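Local structure of histidine--tRNA ligase (Staphylococcus aureus, 1QE0) at residues Y175-I187 and C194-L206. The protein catalyses the ATP-dependent attachment of histidine to tRNA(His), releasing AMP and diphosphate, as a homodimeric class II aminoacyl-tRNA synthetase. Numbering follows the deposited sequence.
Sequences YNEALVKHFEPVI and CQSRLHTDPMRIL. Unlike the reference sequence in segment 194-206: Asp201 (reference Asn).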
loop_
_atom_site.group_PDB
_atom_site.type_symbol
_atom_site.label_atom_id
_atom_site.label_comp_id
_atom_site.label_asym_id
_atom_site.label_seq_id
_atom_site.Cartn_x
_atom_site.Cartn_y
_atom_site.Cartn_z
ATOM N N TYR A 175 -33.723 23.695 -8.276
ATOM C CA TYR A 175 -34.242 22.407 -8.740
ATOM C C TYR A 175 -34.973 21.737 -7.610
ATOM O O TYR A 175 -35.857 20.926 -7.837
ATOM C CB TYR A 175 -33.137 21.463 -9.207
ATOM C CG TYR A 175 -33.570 20.000 -9.219
ATOM C CD1 TYR A 175 -33.175 19.125 -8.214
ATOM C CD2 TYR A 175 -34.391 19.506 -10.224
ATOM C CE1 TYR A 175 -33.584 17.797 -8.212
ATOM C CE2 TYR A 175 -34.810 18.187 -10.230
ATOM C CZ TYR A 175 -34.405 17.332 -9.227
ATOM O OH TYR A 175 -34.825 16.016 -9.246
ATOM N N ASN A 176 -34.525 21.994 -6.391
ATOM C CA ASN A 176 -35.180 21.418 -5.223
ATOM C C ASN A 176 -36.579 22.009 -5.078
ATOM O O ASN A 176 -37.546 21.290 -4.819
ATOM C CB ASN A 176 -34.366 21.659 -3.958
ATOM C CG ASN A 176 -33.274 20.615 -3.753
ATOM O OD1 ASN A 176 -33.404 19.465 -4.168
ATOM N ND2 ASN A 176 -32.207 21.006 -3.066
ATOM N N GLU A 177 -36.693 23.315 -5.290
ATOM C CA GLU A 177 -37.983 23.999 -5.211
ATOM C C GLU A 177 -38.969 23.380 -6.201
ATOM O O GLU A 177 -40.124 23.161 -5.868
ATOM C CB GLU A 177 -37.815 25.496 -5.462
ATOM C CG GLU A 177 -36.707 26.073 -4.597
ATOM C CD GLU A 177 -36.690 27.579 -4.520
ATOM O OE1 GLU A 177 -36.679 28.091 -3.375
ATOM O OE2 GLU A 177 -36.653 28.241 -5.584
ATOM N N ALA A 178 -38.499 23.043 -7.394
ATOM C CA ALA A 178 -39.352 22.427 -8.395
ATOM C C ALA A 178 -39.894 21.075 -7.889
ATOM O O ALA A 178 -41.064 20.761 -8.099
ATOM C CB ALA A 178 -38.592 22.260 -9.682
ATOM N N LEU A 179 -39.053 20.279 -7.228
ATOM C CA LEU A 179 -39.473 18.983 -6.662
ATOM C C LEU A 179 -40.528 19.177 -5.560
ATOM O O LEU A 179 -41.316 18.286 -5.272
ATOM C CB LEU A 179 -38.276 18.248 -6.051
ATOM C CG LEU A 179 -37.189 17.584 -6.890
ATOM C CD1 LEU A 179 -35.870 17.664 -6.158
ATOM C CD2 LEU A 179 -37.552 16.143 -7.184
ATOM N N VAL A 180 -40.466 20.307 -4.877
ATOM C CA VAL A 180 -41.423 20.600 -3.832
ATOM C C VAL A 180 -42.738 21.072 -4.425
ATOM O O VAL A 180 -43.797 20.789 -3.884
ATOM C CB VAL A 180 -40.903 21.669 -2.928
ATOM C CG1 VAL A 180 -41.904 21.932 -1.819
ATOM C CG2 VAL A 180 -39.565 21.251 -2.382
ATOM N N LYS A 181 -42.660 21.866 -5.490
ATOM C CA LYS A 181 -43.847 22.346 -6.207
ATOM C C LYS A 181 -44.572 21.072 -6.654
ATOM O O LYS A 181 -45.780 20.901 -6.472
ATOM C CB LYS A 181 -43.417 23.130 -7.460
ATOM C CG LYS A 181 -42.651 24.412 -7.198
ATOM C CD LYS A 181 -43.575 25.546 -6.789
ATOM C CE LYS A 181 -43.934 26.466 -7.979
ATOM N NZ LYS A 181 -42.746 27.226 -8.507
ATOM N N HIS A 182 -43.768 20.165 -7.196
ATOM C CA HIS A 182 -44.194 18.881 -7.705
ATOM C C HIS A 182 -44.768 17.968 -6.628
ATOM O O HIS A 182 -45.981 17.858 -6.489
ATOM C CB HIS A 182 -43.005 18.212 -8.415
ATOM C CG HIS A 182 -43.304 16.852 -8.976
ATOM N ND1 HIS A 182 -43.237 15.700 -8.216
ATOM C CD2 HIS A 182 -43.651 16.458 -10.221
ATOM C CE1 HIS A 182 -43.533 14.657 -8.974
ATOM N NE2 HIS A 182 -43.786 15.088 -10.194
ATOM N N PHE A 183 -43.889 17.347 -5.847
ATOM C CA PHE A 183 -44.285 16.385 -4.828
ATOM C C PHE A 183 -45.237 16.852 -3.768
ATOM O O PHE A 183 -46.142 16.114 -3.404
ATOM C CB PHE A 183 -43.067 15.807 -4.116
ATOM C CG PHE A 183 -42.284 14.826 -4.932
ATOM C CD1 PHE A 183 -41.060 15.189 -5.493
ATOM C CD2 PHE A 183 -42.740 13.525 -5.095
ATOM C CE1 PHE A 183 -40.297 14.269 -6.198
ATOM C CE2 PHE A 183 -41.979 12.592 -5.801
ATOM C CZ PHE A 183 -40.755 12.967 -6.352
ATOM N N GLU A 184 -45.054 18.069 -3.270
ATOM C CA GLU A 184 -45.897 18.558 -2.185
ATOM C C GLU A 184 -47.400 18.343 -2.333
ATOM O O GLU A 184 -48.058 17.898 -1.381
ATOM C CB GLU A 184 -45.554 20.004 -1.840
ATOM C CG GLU A 184 -46.718 20.918 -1.637
ATOM C CD GLU A 184 -46.424 22.293 -2.174
ATOM O OE1 GLU A 184 -46.568 22.504 -3.409
ATOM O OE2 GLU A 184 -46.022 23.149 -1.354
ATOM N N PRO A 185 -47.966 18.615 -3.520
ATOM C CA PRO A 185 -49.412 18.410 -3.664
ATOM C C PRO A 185 -49.881 16.953 -3.512
ATOM O O PRO A 185 -51.075 16.665 -3.601
ATOM C CB PRO A 185 -49.695 18.984 -5.047
ATOM C CG PRO A 185 -48.659 20.094 -5.158
ATOM C CD PRO A 185 -47.435 19.391 -4.655
ATOM N N VAL A 186 -48.941 16.041 -3.287
ATOM C CA VAL A 186 -49.254 14.630 -3.086
ATOM C C VAL A 186 -48.320 14.088 -2.012
ATOM O O VAL A 186 -48.050 12.884 -1.928
ATOM C CB VAL A 186 -49.074 13.831 -4.372
ATOM C CG1 VAL A 186 -49.963 14.399 -5.442
ATOM C CG2 VAL A 186 -47.628 13.814 -4.823
ATOM N N ILE A 187 -47.877 14.998 -1.151
ATOM C CA ILE A 187 -46.946 14.684 -0.079
ATOM C C ILE A 187 -47.440 13.638 0.911
ATOM O O ILE A 187 -46.658 12.828 1.371
ATOM C CB ILE A 187 -46.491 15.983 0.649
ATOM C CG1 ILE A 187 -45.141 15.752 1.289
ATOM C CG2 ILE A 187 -47.505 16.416 1.693
ATOM C CD1 ILE A 187 -44.172 15.044 0.375
ATOM N N CYS A 194 -40.220 9.724 3.346
ATOM C CA CYS A 194 -40.243 10.602 2.192
ATOM C C CYS A 194 -40.912 11.949 2.490
ATOM O O CYS A 194 -40.459 12.997 2.018
ATOM C CB CYS A 194 -40.898 9.876 1.012
ATOM S SG CYS A 194 -40.250 8.169 0.713
ATOM N N GLN A 195 -41.912 11.936 3.357
ATOM C CA GLN A 195 -42.600 13.158 3.708
ATOM C C GLN A 195 -41.669 14.152 4.379
ATOM O O GLN A 195 -41.670 15.342 4.048
ATOM C CB GLN A 195 -43.774 12.881 4.635
ATOM C CG GLN A 195 -45.076 12.575 3.945
ATOM C CD GLN A 195 -46.267 12.953 4.791
ATOM O OE1 GLN A 195 -47.056 12.100 5.162
ATOM N NE2 GLN A 195 -46.413 14.252 5.096
ATOM N N SER A 196 -40.895 13.683 5.351
ATOM C CA SER A 196 -39.950 14.555 6.054
ATOM C C SER A 196 -39.028 15.208 5.036
ATOM O O SER A 196 -38.873 16.434 5.013
ATOM C CB SER A 196 -39.094 13.753 7.046
ATOM O OG SER A 196 -39.856 13.160 8.091
ATOM N N ARG A 197 -38.513 14.378 4.131
ATOM C CA ARG A 197 -37.573 14.790 3.098
ATOM C C ARG A 197 -37.983 15.842 2.080
ATOM O O ARG A 197 -37.131 16.326 1.342
ATOM C CB ARG A 197 -37.058 13.574 2.348
ATOM C CG ARG A 197 -36.489 12.473 3.209
ATOM C CD ARG A 197 -35.469 11.690 2.369
ATOM N NE ARG A 197 -35.177 10.330 2.827
ATOM C CZ ARG A 197 -35.866 9.254 2.455
ATOM N NH1 ARG A 197 -36.906 9.368 1.626
ATOM N NH2 ARG A 197 -35.467 8.049 2.848
ATOM N N LEU A 198 -39.256 16.198 1.984
ATOM C CA LEU A 198 -39.627 17.216 0.993
ATOM C C LEU A 198 -38.920 18.503 1.352
ATOM O O LEU A 198 -38.255 19.142 0.537
ATOM C CB LEU A 198 -41.137 17.495 1.005
ATOM C CG LEU A 198 -41.969 17.619 -0.288
ATOM C CD1 LEU A 198 -43.133 18.528 -0.005
ATOM C CD2 LEU A 198 -41.190 18.170 -1.459
ATOM N N HIS A 199 -39.010 18.827 2.629
ATOM C CA HIS A 199 -38.451 20.058 3.135
ATOM C C HIS A 199 -36.961 20.191 3.381
ATOM O O HIS A 199 -36.474 21.306 3.524
ATOM C CB HIS A 199 -39.263 20.515 4.338
ATOM C CG HIS A 199 -40.551 21.144 3.938
ATOM N ND1 HIS A 199 -41.645 20.410 3.543
ATOM C CD2 HIS A 199 -40.859 22.442 3.691
ATOM C CE1 HIS A 199 -42.566 21.218 3.055
ATOM N NE2 HIS A 199 -42.112 22.459 3.134
ATOM N N THR A 200 -36.228 19.089 3.443
ATOM C CA THR A 200 -34.809 19.217 3.660
ATOM C C THR A 200 -34.068 19.012 2.349
ATOM O O THR A 200 -33.085 19.690 2.069
ATOM C CB THR A 200 -34.353 18.275 4.730
ATOM O OG1 THR A 200 -34.853 16.964 4.446
ATOM C CG2 THR A 200 -34.895 18.750 6.079
ATOM N N ASP A 201 -34.550 18.087 1.532
ATOM C CA ASP A 201 -33.950 17.821 0.229
ATOM C C ASP A 201 -34.820 16.829 -0.514
ATOM O O ASP A 201 -34.643 15.628 -0.403
ATOM C CB ASP A 201 -32.508 17.307 0.358
ATOM C CG ASP A 201 -32.403 16.064 1.220
ATOM O OD1 ASP A 201 -31.436 15.279 1.032
ATOM O OD2 ASP A 201 -33.288 15.867 2.083
ATOM N N PRO A 202 -35.756 17.339 -1.316
ATOM C CA PRO A 202 -36.704 16.571 -2.116
ATOM C C PRO A 202 -36.048 15.486 -2.961
ATOM O O PRO A 202 -36.622 14.418 -3.149
ATOM C CB PRO A 202 -37.336 17.642 -2.999
ATOM C CG PRO A 202 -37.190 18.889 -2.202
ATOM C CD PRO A 202 -35.818 18.766 -1.664
ATOM N N MET A 203 -34.838 15.753 -3.453
ATOM C CA MET A 203 -34.111 14.804 -4.303
ATOM C C MET A 203 -34.014 13.422 -3.720
ATOM O O MET A 203 -33.966 12.453 -4.453
ATOM C CB MET A 203 -32.704 15.306 -4.611
ATOM C CG MET A 203 -31.962 14.445 -5.613
ATOM S SD MET A 203 -30.548 15.314 -6.330
ATOM C CE MET A 203 -30.832 14.984 -8.038
ATOM N N ARG A 204 -33.985 13.347 -2.391
ATOM C CA ARG A 204 -33.892 12.074 -1.677
ATOM C C ARG A 204 -35.210 11.344 -1.779
ATOM O O ARG A 204 -35.291 10.155 -1.485
ATOM C CB ARG A 204 -33.531 12.306 -0.206
ATOM C CG ARG A 204 -32.222 11.695 0.221
ATOM C CD ARG A 204 -32.278 10.213 -0.027
ATOM N NE ARG A 204 -31.022 9.537 0.284
ATOM C CZ ARG A 204 -30.627 9.216 1.513
ATOM N NH1 ARG A 204 -31.398 9.534 2.554
ATOM N NH2 ARG A 204 -29.516 8.496 1.695
ATOM N N ILE A 205 -36.242 12.084 -2.158
ATOM C CA ILE A 205 -37.571 11.519 -2.312
ATOM C C ILE A 205 -37.643 10.659 -3.561
ATOM O O ILE A 205 -38.361 9.656 -3.579
ATOM C CB ILE A 205 -38.671 12.621 -2.376
ATOM C CG1 ILE A 205 -38.827 13.303 -1.011
ATOM C CG2 ILE A 205 -40.010 12.034 -2.834
ATOM C CD1 ILE A 205 -40.024 14.238 -0.915
ATOM N N LEU A 206 -36.925 11.068 -4.607
ATOM C CA LEU A 206 -36.905 10.319 -5.872
ATOM C C LEU A 206 -36.617 8.828 -5.693
ATOM O O LEU A 206 -36.850 8.111 -6.689
ATOM C CB LEU A 206 -35.929 10.943 -6.874
ATOM C CG LEU A 206 -36.367 12.357 -7.279
ATOM C CD1 LEU A 206 -35.501 12.880 -8.400
ATOM C CD2 LEU A 206 -37.816 12.343 -7.711
#
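The backbones of 175-187 and 194-206 come closest at Leu179 and Pro202, whose CA atoms are 5.8 Å apart, and approach again at Val180 with Leu198 and at Ile187 with Gln195. No hydrogen bond joins the two segments; the contact is mainly apolar. Phe183 lies near the middle. Ile205 places CG2 over one face of its ring, 3.7 Å from the centroid and 15° off the normal, a CH-pi contact. Leu206 meets the same ring at its edge, close to its plane, through CD2. On the face opposite Ile205 sits ND1 of the adjacent His182. Leu198 fits between Val180 and Ile187. Its CD2 branch packs on Val180 CG2 (3.6 Å), while CD1 lies by Ile187 CG1 (3.7 Å). With CG1 anti to the backbone N (chi1 -155°), Ile187 brings CD1 against Leu198 CG at 3.5 Å. The Pro202 ring rests on the helix, its CB against Leu179 CB, its CG against Val180 CG2 and its CD by Asn176 OD1. Toward the N-terminal end of 175-187, the side chains of Met203 and Tyr175 cross at about a right angle, with Met203 CE 3.9 Å from Tyr175 CE1. The Tyr175 hydroxyl is hydrogen-bonded to the backbone oxygen of Pro221, and its ring packs edge-to-face with Phe226. Phe183 also meets Phe190, the two planes nearly perpendicular. A disulfide joins Cys191, just before helix 192-196, to Cys194 within it. The contact's centre is about 37 Å from that of the chain, in a peripheral region consistent with the insertion domain of histidyl-tRNA synthetases. Here 194-206 packs back on the C-terminal part of helix 169-183, which follows strand 159-165 of the large mixed sheet, and on the 3-10 segment after it.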